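Local atomic coordinates of structure-specific endonuclease subunit SLX4 (PDB entry 6SEI), a protein that probably serves as the regulatory subunit of the SLX1-SLX4 structure-specific endonuclease, which cuts branched DNA arising during repair and recombination. Residues B[45-57]-B[79-93]. Residues are numbered along the deposited sequence; the frame is centred on the assembly and turned at random.
Sequences MLMYDPIILEDLT and VKKWCESKSVCCLWR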
loop_
_atom_site.group_PDB
_atom_site.type_symbol
_atom_site.label_atom_id
_atom_site.label_comp_id
_atom_site.label_asym_id
_atom_site.label_seq_id
_atom_site.Cartn_x
_atom_site.Cartn_y
_atom_site.Cartn_z
ATOM N N MET B 45 10.381 6.698 42.455
ATOM C CA MET B 45 10.309 6.337 41.044
ATOM C C MET B 45 9.950 4.868 40.868
ATOM O O MET B 45 9.113 4.528 40.025
ATOM C CB MET B 45 11.635 6.656 40.359
ATOM C CG MET B 45 12.011 8.119 40.451
ATOM S SD MET B 45 13.696 8.479 39.937
ATOM C CE MET B 45 13.859 10.164 40.520
ATOM N N LEU B 46 10.563 3.984 41.659
ATOM C CA LEU B 46 10.260 2.560 41.552
ATOM C C LEU B 46 8.794 2.270 41.841
ATOM O O LEU B 46 8.232 1.317 41.292
ATOM C CB LEU B 46 11.153 1.759 42.498
ATOM C CG LEU B 46 12.642 1.760 42.160
ATOM C CD1 LEU B 46 13.429 0.984 43.203
ATOM C CD2 LEU B 46 12.867 1.184 40.774
ATOM N N MET B 47 8.158 3.072 42.692
ATOM C CA MET B 47 6.745 2.910 43.005
ATOM C C MET B 47 5.846 3.771 42.126
ATOM O O MET B 47 4.648 3.877 42.408
ATOM C CB MET B 47 6.492 3.233 44.480
ATOM C CG MET B 47 7.251 2.344 45.450
ATOM S SD MET B 47 6.795 2.651 47.169
ATOM C CE MET B 47 7.458 4.300 47.397
ATOM N N TYR B 48 6.402 4.386 41.080
ATOM C CA TYR B 48 5.666 5.237 40.140
ATOM C C TYR B 48 5.029 6.449 40.817
ATOM O O TYR B 48 3.974 6.922 40.386
ATOM C CB TYR B 48 4.589 4.459 39.378
ATOM C CG TYR B 48 5.019 3.138 38.785
ATOM C CD1 TYR B 48 5.833 3.084 37.659
ATOM C CD2 TYR B 48 4.580 1.941 39.335
ATOM C CE1 TYR B 48 6.213 1.867 37.110
ATOM C CE2 TYR B 48 4.950 0.726 38.795
ATOM C CZ TYR B 48 5.765 0.691 37.687
ATOM O OH TYR B 48 6.127 -0.528 37.163
ATOM N N ASP B 49 5.641 6.966 41.874
ATOM C CA ASP B 49 5.226 8.264 42.388
ATOM C C ASP B 49 5.429 9.308 41.294
ATOM O O ASP B 49 6.543 9.417 40.758
ATOM C CB ASP B 49 6.031 8.662 43.626
ATOM C CG ASP B 49 5.635 7.887 44.874
ATOM O OD1 ASP B 49 4.516 7.329 44.926
ATOM O OD2 ASP B 49 6.456 7.847 45.816
ATOM N N PRO B 50 4.400 10.066 40.911
ATOM C CA PRO B 50 4.623 11.186 39.984
ATOM C C PRO B 50 5.618 12.175 40.575
ATOM O O PRO B 50 5.423 12.698 41.674
ATOM C CB PRO B 50 3.229 11.803 39.826
ATOM C CG PRO B 50 2.292 10.697 40.143
ATOM C CD PRO B 50 2.970 9.884 41.217
ATOM N N ILE B 51 6.694 12.421 39.832
ATOM C CA ILE B 51 7.857 13.139 40.343
ATOM C C ILE B 51 7.659 14.633 40.117
ATOM O O ILE B 51 7.634 15.103 38.977
ATOM C CB ILE B 51 9.146 12.645 39.680
ATOM C CG1 ILE B 51 9.360 11.162 39.982
ATOM C CG2 ILE B 51 10.339 13.467 40.140
ATOM C CD1 ILE B 51 9.325 10.831 41.456
ATOM N N ILE B 52 7.525 15.388 41.205
ATOM C CA ILE B 52 7.482 16.840 41.090
ATOM C C ILE B 52 8.890 17.331 40.770
ATOM O O ILE B 52 9.825 17.137 41.558
ATOM C CB ILE B 52 6.925 17.480 42.368
ATOM C CG1 ILE B 52 5.408 17.287 42.426
ATOM C CG2 ILE B 52 7.274 18.958 42.416
ATOM C CD1 ILE B 52 4.837 17.330 43.824
ATOM N N LEU B 53 9.040 17.965 39.604
ATOM C CA LEU B 53 10.364 18.215 39.040
ATOM C C LEU B 53 11.183 19.163 39.907
ATOM O O LEU B 53 12.328 18.861 40.256
ATOM C CB LEU B 53 10.227 18.766 37.622
ATOM C CG LEU B 53 9.715 17.756 36.597
ATOM C CD1 LEU B 53 9.064 18.452 35.419
ATOM C CD2 LEU B 53 10.854 16.856 36.141
ATOM N N GLU B 54 10.620 20.319 40.262
ATOM C CA GLU B 54 11.380 21.288 41.044
ATOM C C GLU B 54 11.783 20.741 42.405
ATOM O O GLU B 54 12.719 21.263 43.019
ATOM C CB GLU B 54 10.578 22.580 41.211
ATOM C CG GLU B 54 10.076 23.173 39.898
ATOM C CD GLU B 54 8.708 22.642 39.502
ATOM O OE1 GLU B 54 8.250 21.652 40.114
ATOM O OE2 GLU B 54 8.090 23.218 38.581
ATOM N N ASP B 55 11.107 19.697 42.886
ATOM C CA ASP B 55 11.509 19.047 44.127
ATOM C C ASP B 55 12.749 18.186 43.925
ATOM O O ASP B 55 13.736 18.326 44.654
ATOM C CB ASP B 55 10.356 18.209 44.674
ATOM C CG ASP B 55 9.272 19.054 45.299
ATOM O OD1 ASP B 55 9.508 20.265 45.501
ATOM O OD2 ASP B 55 8.187 18.513 45.590
ATOM N N LEU B 56 12.715 17.281 42.943
ATOM C CA LEU B 56 13.910 16.503 42.631
ATOM C C LEU B 56 15.026 17.403 42.116
ATOM O O LEU B 56 16.204 17.180 42.425
ATOM C CB LEU B 56 13.586 15.413 41.608
ATOM C CG LEU B 56 14.789 14.579 41.158
ATOM C CD1 LEU B 56 15.313 13.724 42.304
ATOM C CD2 LEU B 56 14.452 13.720 39.950
ATOM N N THR B 57 14.672 18.425 41.329
ATOM C CA THR B 57 15.662 19.377 40.837
ATOM C C THR B 57 16.417 20.025 41.990
ATOM O O THR B 57 17.653 20.074 41.991
ATOM C CB THR B 57 14.982 20.440 39.975
ATOM O OG1 THR B 57 14.110 19.806 39.035
ATOM C CG2 THR B 57 16.014 21.272 39.227
ATOM N N VAL B 79 16.353 17.869 34.166
ATOM C CA VAL B 79 15.800 16.811 35.005
ATOM C C VAL B 79 14.526 16.252 34.388
ATOM O O VAL B 79 14.228 15.061 34.531
ATOM C CB VAL B 79 15.564 17.348 36.433
ATOM C CG1 VAL B 79 14.903 16.303 37.311
ATOM C CG2 VAL B 79 16.876 17.797 37.044
ATOM N N LYS B 80 13.762 17.088 33.682
ATOM C CA LYS B 80 12.568 16.599 32.999
ATOM C C LYS B 80 12.940 15.701 31.825
ATOM O O LYS B 80 12.352 14.630 31.641
ATOM C CB LYS B 80 11.704 17.771 32.527
ATOM C CG LYS B 80 10.381 17.330 31.923
ATOM C CD LYS B 80 9.677 18.452 31.180
ATOM C CE LYS B 80 8.578 17.893 30.285
ATOM N NZ LYS B 80 8.211 18.821 29.182
ATOM N N LYS B 81 13.911 16.131 31.012
ATOM C CA LYS B 81 14.428 15.274 29.948
ATOM C C LYS B 81 14.867 13.923 30.497
ATOM O O LYS B 81 14.556 12.875 29.921
ATOM C CB LYS B 81 15.598 15.957 29.242
ATOM C CG LYS B 81 15.217 17.056 28.269
ATOM C CD LYS B 81 16.461 17.583 27.559
ATOM C CE LYS B 81 16.104 18.515 26.410
ATOM N NZ LYS B 81 17.306 18.918 25.623
ATOM N N TRP B 82 15.590 13.935 31.622
ATOM C CA TRP B 82 16.102 12.696 32.204
ATOM C C TRP B 82 14.967 11.756 32.583
ATOM O O TRP B 82 15.009 10.560 32.275
ATOM C CB TRP B 82 16.968 13.007 33.426
ATOM C CG TRP B 82 17.560 11.784 34.074
ATOM C CD1 TRP B 82 18.737 11.169 33.746
ATOM C CD2 TRP B 82 17.000 11.025 35.158
ATOM N NE1 TRP B 82 18.942 10.077 34.557
ATOM C CE2 TRP B 82 17.892 9.967 35.430
ATOM C CE3 TRP B 82 15.833 11.139 35.921
ATOM C CZ2 TRP B 82 17.653 9.032 36.434
ATOM C CZ3 TRP B 82 15.598 10.208 36.916
ATOM C CH2 TRP B 82 16.505 9.170 37.165
ATOM N N CYS B 83 13.937 12.283 33.250
ATOM C CA CYS B 83 12.816 11.447 33.667
ATOM C C CYS B 83 12.130 10.814 32.466
ATOM O O CYS B 83 11.843 9.611 32.460
ATOM C CB CYS B 83 11.811 12.275 34.466
ATOM S SG CYS B 83 12.367 12.762 36.106
ATOM N N GLU B 84 11.860 11.616 31.433
ATOM C CA GLU B 84 11.184 11.092 30.253
ATOM C C GLU B 84 12.033 10.043 29.553
ATOM O O GLU B 84 11.506 9.054 29.032
ATOM C CB GLU B 84 10.840 12.233 29.306
ATOM C CG GLU B 84 9.974 13.289 29.949
ATOM C CD GLU B 84 9.292 14.165 28.931
ATOM O OE1 GLU B 84 9.871 14.360 27.839
ATOM O OE2 GLU B 84 8.176 14.649 29.220
ATOM N N SER B 85 13.353 10.233 29.536
ATOM C CA SER B 85 14.226 9.204 28.991
ATOM C C SER B 85 14.191 7.924 29.818
ATOM O O SER B 85 14.484 6.851 29.281
ATOM C CB SER B 85 15.661 9.734 28.880
ATOM O OG SER B 85 16.340 9.687 30.120
ATOM N N LYS B 86 13.808 8.005 31.095
ATOM C CA LYS B 86 13.805 6.858 31.999
ATOM C C LYS B 86 12.423 6.255 32.214
ATOM O O LYS B 86 12.286 5.355 33.051
ATOM C CB LYS B 86 14.383 7.252 33.365
ATOM C CG LYS B 86 15.823 7.714 33.348
ATOM C CD LYS B 86 16.749 6.633 32.848
ATOM C CE LYS B 86 18.193 7.052 33.016
ATOM N NZ LYS B 86 19.049 6.469 31.950
ATOM N N SER B 87 11.403 6.729 31.498
ATOM C CA SER B 87 9.997 6.391 31.718
ATOM C C SER B 87 9.502 6.814 33.094
ATOM O O SER B 87 8.402 6.417 33.503
ATOM C CB SER B 87 9.722 4.894 31.507
ATOM O OG SER B 87 9.275 4.646 30.187
ATOM N N VAL B 88 10.280 7.613 33.817
ATOM C CA VAL B 88 9.871 8.114 35.122
ATOM C C VAL B 88 8.860 9.236 34.912
ATOM O O VAL B 88 9.159 10.250 34.270
ATOM C CB VAL B 88 11.080 8.588 35.938
ATOM C CG1 VAL B 88 10.629 9.170 37.265
ATOM C CG2 VAL B 88 12.042 7.431 36.167
ATOM N N CYS B 89 7.656 9.041 35.439
ATOM C CA CYS B 89 6.569 9.997 35.288
ATOM C C CYS B 89 6.796 11.210 36.180
ATOM O O CYS B 89 7.015 11.068 37.388
ATOM C CB CYS B 89 5.250 9.309 35.638
ATOM S SG CYS B 89 3.802 10.360 35.817
ATOM N N CYS B 90 6.714 12.402 35.588
ATOM C CA CYS B 90 6.994 13.638 36.305
ATOM C C CYS B 90 5.951 14.698 35.968
ATOM O O CYS B 90 5.113 14.526 35.081
ATOM C CB CYS B 90 8.403 14.157 35.989
ATOM S SG CYS B 90 8.788 14.209 34.231
ATOM N N LEU B 91 6.011 15.810 36.703
ATOM C CA LEU B 91 5.106 16.930 36.481
ATOM C C LEU B 91 5.736 18.209 37.017
ATOM O O LEU B 91 6.652 18.179 37.844
ATOM C CB LEU B 91 3.744 16.685 37.140
ATOM C CG LEU B 91 3.737 16.492 38.658
ATOM C CD1 LEU B 91 3.308 17.765 39.379
ATOM C CD2 LEU B 91 2.841 15.329 39.049
ATOM N N TRP B 92 5.231 19.338 36.524
ATOM C CA TRP B 92 5.586 20.645 37.053
ATOM C C TRP B 92 4.653 21.001 38.200
ATOM O O TRP B 92 3.452 20.723 38.148
ATOM C CB TRP B 92 5.494 21.719 35.969
ATOM C CG TRP B 92 6.391 21.495 34.801
ATOM C CD1 TRP B 92 6.046 20.960 33.596
ATOM C CD2 TRP B 92 7.784 21.814 34.715
ATOM N NE1 TRP B 92 7.139 20.920 32.767
ATOM C CE2 TRP B 92 8.220 21.436 33.431
ATOM C CE3 TRP B 92 8.708 22.376 35.603
ATOM C CZ2 TRP B 92 9.538 21.605 33.011
ATOM C CZ3 TRP B 92 10.015 22.542 35.183
ATOM C CH2 TRP B 92 10.418 22.157 33.898
ATOM N N ARG B 93 5.207 21.627 39.232
ATOM C CA ARG B 93 4.412 22.037 40.382
ATOM C C ARG B 93 3.550 23.253 40.050
ATOM O O ARG B 93 2.320 23.181 40.065
ATOM C CB ARG B 93 5.316 22.344 41.575
ATOM C CG ARG B 93 4.568 22.745 42.832
ATOM C CD ARG B 93 5.508 22.832 44.014
ATOM N NE ARG B 93 6.716 23.579 43.680
ATOM C CZ ARG B 93 7.942 23.202 44.026
ATOM N NH1 ARG B 93 8.118 22.082 44.717
ATOM N NH2 ARG B 93 8.989 23.944 43.683
#
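Val-79 meets the helix that starts at Leu-53 by way of its two methyls: CG1 lies 3.7 Å from Leu-56 CD2, while CG2 faces Thr-57. One turn on, the edge of the Trp-82 indole takes Met-45 SD near the ring plane, a Met-aromatic contact; NE1 of that indole is hydrogen-bonded to Thr-24 of helix 12-29. Helix 76-85 ends in a Schellman motif with Ser-87 at C-prime, and the chain turns back. Val-88, its CG1 anti to the backbone N (chi1 177°), sets that methyl against both Met-45 CG and Ile-51 CG1.

Here the backbones pair, the bonds running to and fro between parallel strands. Cys-89 O accepts from Ile-51 N at 2.8 Å, Ile-51 O from Leu-91 N, and Leu-91 O from Leu-53 N. Cys-90 CB packs against Leu-53 CD2, which also rests on the backbone of Lys-80. On the other face of the pair, Leu-91 spreads its methyls, CD2 to Pro-50 CB and CD1 to Ile-52 CG1. Trp-92 presents a ring face to Leu-53 CD1, a CH-pi contact 3.7 Å from the six-membered ring centroid, and its edge to Glu-54 OE2. Glu-54 OE1 accepts the backbone N of Arg-93 (3.2 Å) through its syn lone pair. Arg-93 NH1 lies beside Asp-55 OD1, a salt bridge modelled implausibly short, its exact geometry doubtful.

Two short parallel strands, 51-52 and 90-91, thus set the start of helix 53-67 beside the chain leaving helix 76-85 in the small helical C-terminal domain of SLX4, related to helix-turn-helix folds.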